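Local coordinates for polar amino acid ABC uptake transporter substrate binding protein (Streptococcus thermophilus LMG 18311, PDB 3HV1), which probably binds a polar amino acid outside the cell and delivers it to an ABC uptake transporter of the membrane, at residues Leu180-Arg183 / Val184-Asn187; Ser193-Leu196 / Asp197-Val201. All coordinates share one frame; numbering follows the deposited sequence.

Contact 1 of 2, residues Leu180-Arg183 / Val184-Asn187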
loop_
_atom_site.group_PDB
_atom_site.type_symbol
_atom_site.label_atom_id
_atom_site.label_comp_id
_atom_site.label_asym_id
_atom_site.label_seq_id
_atom_site.Cartn_x
_atom_site.Cartn_y
_atom_site.Cartn_z
ATOM N N LEU A 180 6.699 2.561 -26.745
ATOM C CA LEU A 180 6.761 2.207 -25.331
ATOM C C LEU A 180 7.428 3.402 -24.642
ATOM O O LEU A 180 8.526 3.801 -25.021
ATOM C CB LEU A 180 7.602 0.933 -25.142
ATOM C CG LEU A 180 7.677 0.316 -23.741
ATOM C CD1 LEU A 180 6.305 -0.200 -23.349
ATOM C CD2 LEU A 180 8.697 -0.828 -23.719
ATOM N N ILE A 181 6.770 3.983 -23.644
ATOM C CA ILE A 181 7.315 5.150 -22.954
ATOM C C ILE A 181 6.664 5.296 -21.576
ATOM O O ILE A 181 5.623 4.701 -21.320
ATOM C CB ILE A 181 7.045 6.428 -23.794
ATOM C CG1 ILE A 181 7.747 7.639 -23.187
ATOM C CG2 ILE A 181 5.549 6.679 -23.882
ATOM C CD1 ILE A 181 9.239 7.618 -23.350
ATOM N N ASP A 182 7.276 6.080 -20.689
ATOM C CA ASP A 182 6.713 6.280 -19.354
ATOM C C ASP A 182 5.336 6.929 -19.438
ATOM O O ASP A 182 5.124 7.849 -20.220
ATOM C CB ASP A 182 7.589 7.201 -18.503
ATOM C CG ASP A 182 8.925 6.577 -18.113
ATOM O OD1 ASP A 182 9.246 6.608 -16.909
ATOM O OD2 ASP A 182 9.648 6.082 -18.992
ATOM N N ARG A 183 4.421 6.463 -18.598
ATOM C CA ARG A 183 3.077 7.014 -18.534
ATOM C C ARG A 183 3.162 8.533 -18.357
ATOM O O ARG A 183 2.505 9.273 -19.083
ATOM C CB ARG A 183 2.330 6.410 -17.353
ATOM C CG ARG A 183 0.901 6.891 -17.208
ATOM C CD ARG A 183 0.352 6.531 -15.843
ATOM N NE ARG A 183 -1.079 6.796 -15.755
ATOM C CZ ARG A 183 -1.798 6.628 -14.651
ATOM N NH1 ARG A 183 -1.218 6.199 -13.537
ATOM N NH2 ARG A 183 -3.101 6.867 -14.669
ATOM N N VAL A 184 3.971 9.006 -17.405
ATOM C CA VAL A 184 4.071 10.456 -17.191
ATOM C C VAL A 184 4.404 11.257 -18.454
ATOM O O VAL A 184 3.938 12.387 -18.606
ATOM C CB VAL A 184 5.121 10.857 -16.098
ATOM C CG1 VAL A 184 4.584 10.548 -14.716
ATOM C CG2 VAL A 184 6.462 10.171 -16.358
ATOM N N TYR A 185 5.199 10.690 -19.357
ATOM C CA TYR A 185 5.543 11.398 -20.590
ATOM C C TYR A 185 4.456 11.242 -21.644
ATOM O O TYR A 185 4.092 12.200 -22.326
ATOM C CB TYR A 185 6.866 10.878 -21.166
ATOM C CG TYR A 185 8.045 11.036 -20.232
ATOM C CD1 TYR A 185 8.289 12.249 -19.591
ATOM C CD2 TYR A 185 8.907 9.968 -19.979
ATOM C CE1 TYR A 185 9.363 12.398 -18.714
ATOM C CE2 TYR A 185 9.983 10.101 -19.107
ATOM C CZ TYR A 185 10.204 11.322 -18.472
ATOM O OH TYR A 185 11.246 11.457 -17.577
ATOM N N ALA A 186 3.957 10.023 -21.797
ATOM C CA ALA A 186 2.907 9.757 -22.775
ATOM C C ALA A 186 1.714 10.675 -22.546
ATOM O O ALA A 186 1.309 11.426 -23.436
ATOM C CB ALA A 186 2.462 8.284 -22.680
ATOM N N ASN A 187 1.148 10.625 -21.347
ATOM C CA ASN A 187 -0.022 11.445 -21.047
ATOM C C ASN A 187 0.249 12.940 -21.070
ATOM O O ASN A 187 -0.574 13.717 -21.546
ATOM C CB ASN A 187 -0.614 11.036 -19.701
ATOM C CG ASN A 187 -1.446 9.778 -19.799
ATOM O OD1 ASN A 187 -2.677 9.835 -19.932
ATOM N ND2 ASN A 187 -0.786 8.636 -19.763
#

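Contact 2 of 2, residues Ser193-Leu196 / Asp197-Val201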
loop_
_atom_site.group_PDB
_atom_site.type_symbol
_atom_site.label_atom_id
_atom_site.label_comp_id
_atom_site.label_asym_id
_atom_site.label_seq_id
_atom_site.Cartn_x
_atom_site.Cartn_y
_atom_site.Cartn_z
ATOM N N SER A 193 -0.623 18.407 -26.239
ATOM C CA SER A 193 -0.883 18.595 -27.662
ATOM C C SER A 193 -2.366 18.545 -27.981
ATOM O O SER A 193 -2.761 18.793 -29.119
ATOM C CB SER A 193 -0.174 17.517 -28.478
ATOM O OG SER A 193 1.228 17.647 -28.376
ATOM N N GLY A 194 -3.173 18.202 -26.981
ATOM C CA GLY A 194 -4.616 18.126 -27.162
ATOM C C GLY A 194 -5.085 16.991 -28.057
ATOM O O GLY A 194 -6.163 17.065 -28.646
ATOM N N VAL A 195 -4.294 15.925 -28.142
ATOM C CA VAL A 195 -4.634 14.787 -28.998
ATOM C C VAL A 195 -4.716 13.454 -28.257
ATOM O O VAL A 195 -4.755 12.397 -28.880
ATOM C CB VAL A 195 -3.590 14.630 -30.121
ATOM C CG1 VAL A 195 -3.541 15.900 -30.975
ATOM C CG2 VAL A 195 -2.216 14.343 -29.512
ATOM N N LEU A 196 -4.749 13.497 -26.930
ATOM C CA LEU A 196 -4.795 12.268 -26.158
ATOM C C LEU A 196 -5.894 11.312 -26.605
ATOM O O LEU A 196 -5.691 10.097 -26.627
ATOM C CB LEU A 196 -4.966 12.584 -24.673
ATOM C CG LEU A 196 -5.012 11.386 -23.720
ATOM C CD1 LEU A 196 -3.760 10.529 -23.893
ATOM C CD2 LEU A 196 -5.122 11.894 -22.287
ATOM N N ASP A 197 -7.052 11.844 -26.982
ATOM C CA ASP A 197 -8.150 10.964 -27.379
ATOM C C ASP A 197 -8.021 10.310 -28.746
ATOM O O ASP A 197 -8.949 9.649 -29.202
ATOM C CB ASP A 197 -9.507 11.675 -27.266
ATOM C CG ASP A 197 -9.551 12.982 -28.012
ATOM O OD1 ASP A 197 -8.697 13.208 -28.896
ATOM O OD2 ASP A 197 -10.458 13.791 -27.713
ATOM N N GLN A 198 -6.885 10.499 -29.409
ATOM C CA GLN A 198 -6.664 9.852 -30.697
ATOM C C GLN A 198 -5.709 8.669 -30.511
ATOM O O GLN A 198 -5.316 8.022 -31.477
ATOM C CB GLN A 198 -6.080 10.844 -31.714
ATOM C CG GLN A 198 -7.082 11.903 -32.165
ATOM C CD GLN A 198 -6.481 12.910 -33.130
ATOM O OE1 GLN A 198 -6.061 12.559 -34.231
ATOM N NE2 GLN A 198 -6.432 14.166 -32.715
ATOM N N TYR A 199 -5.350 8.384 -29.260
ATOM C CA TYR A 199 -4.413 7.293 -28.960
ATOM C C TYR A 199 -4.876 6.343 -27.877
ATOM O O TYR A 199 -5.627 6.724 -26.980
ATOM C CB TYR A 199 -3.076 7.860 -28.476
ATOM C CG TYR A 199 -2.406 8.763 -29.457
ATOM C CD1 TYR A 199 -1.460 8.266 -30.353
ATOM C CD2 TYR A 199 -2.746 10.116 -29.523
ATOM C CE1 TYR A 199 -0.871 9.092 -31.295
ATOM C CE2 TYR A 199 -2.165 10.950 -30.459
ATOM C CZ TYR A 199 -1.227 10.431 -31.343
ATOM O OH TYR A 199 -0.652 11.253 -32.275
ATOM N N ASN A 200 -4.393 5.107 -27.962
ATOM C CA ASN A 200 -4.654 4.093 -26.942
ATOM C C ASN A 200 -3.370 4.167 -26.108
ATOM O O ASN A 200 -2.284 3.991 -26.650
ATOM C CB ASN A 200 -4.725 2.688 -27.548
ATOM C CG ASN A 200 -5.938 2.484 -28.428
ATOM O OD1 ASN A 200 -5.840 1.902 -29.508
ATOM N ND2 ASN A 200 -7.085 2.948 -27.971
ATOM N N VAL A 201 -3.497 4.456 -24.820
ATOM C CA VAL A 201 -2.345 4.527 -23.932
ATOM C C VAL A 201 -2.633 3.442 -22.921
ATOM O O VAL A 201 -3.453 3.619 -22.015
ATOM C CB VAL A 201 -2.266 5.878 -23.233
ATOM C CG1 VAL A 201 -0.978 5.965 -22.420
ATOM C CG2 VAL A 201 -2.351 6.989 -24.273
#

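Contact 1 of 2, residues Leu180-Arg183 / Val184-Asn187
The carbonyl oxygen of Asp182 receives two backbone N-H groups of the first helical turn, a nearly straight bond from Ala186 N (2.9 Å to Asp182 O, 175°) and a weak, bent one from Tyr185 N. Here strand 178-182 runs directly into helix 183-192, a β-to-α junction in the α/β fold of a family 3 solute-binding protein, with Asp182 at the N-cap position. Its carboxylate does not cap the helix; OD1 and OD2 are held by Asn107 and Gln109, while Asn107 also takes up the N-H of Val184. The regular helical pattern continues with Asn187 N bonded to Arg183 O at 3.0 Å.

Asp182 and Tyr185 run side by side and point the same way, with carboxylate and ring planes 52° apart. Asp182 CB comes 3.4 Å from Tyr185 CD2, approaching the ring obliquely, and Val184 CG2 sits over the centre of one ring face. Ile181 crosses Tyr185 at about a right angle and splits its own two branches between neighbours: Ile181 CG1 lies against Tyr185 CB, whereas Ile181 CG2 meets Ala186 CB at 3.7 Å. Arg183 leaves the junction as an extended chain, CG anti to the backbone N (chi1 -179°), which carries the guanidinium to Val106 O and to a salt bridge between its NH2 and Glu249 OE2.

Contact 2 of 2, residues Ser193-Leu196 / Asp197-Val201
A chi1 of -60° in Val195 puts CG1 anti to the carbonyl carbon and leaves CG2 between the backbone N and the carbonyl carbon, from where Val195 CG2 meets Tyr199 CE2 at 3.5 Å. In Tyr199, CG is likewise anti to the carbonyl carbon (chi1 -59°), and the two side chains lie side by side, pointing the same way. The carbonyl of Val195 approaches the same ring within its plane: Val195 O lies at the edge, 3.1 Å from Tyr199 CD2, which would set its partial negative charge beside the weakly positive ring C-H groups. That oxygen also accepts the backbone N-H of Gln198, with Gln198 N 2.9 Å from Val195 O. One residue on, Tyr199 N reaches Leu196 O at 3.2 Å.

These two successive i-to-i+3 bonds mark a short 3-10 turn, which leads from the end of helix 183-192 into strand 199-203. The helix itself closes in a Schellman motif at Gly194, whose positive phi (69°) turns the chain out of the last turn. On its way into the strand the chain brings Val201 round to Leu196. The two side chains cross at about a right angle, Leu196 CD1 touching Val201 CG2 at 3.8 Å, and Leu196 also rests on Leu190 of the helix. Tyr199 is buried, packed on Leu168 and Leu171 of helix 164-173, and its hydroxyl is hydrogen-bonded to Asn172 OD1. Toward the surface, Gln198 extends beyond CG and brings NE2 to 3.8 Å from Val195 CG1.

Contact 1 and contact 2 follow one another along the chain, with centres about 12 Å apart and on the same side of the chain's centre. The first lies where strand 178-182 enters helix 183-192, the second where the chain leaves that helix for strand 199-203, so together they frame a β-α-β unit. Both strands pair antiparallel with strand 105-114 in the same mixed sheet. The contacts also meet directly: Ala186 CB and Val201 CG1 are 4.2 Å apart, bringing the helix start against the incoming strand. In this probable amino-acid-binding protein, contact 1 thus lies partly buried at the helix's start and contact 2 just beyond its end, at the surface.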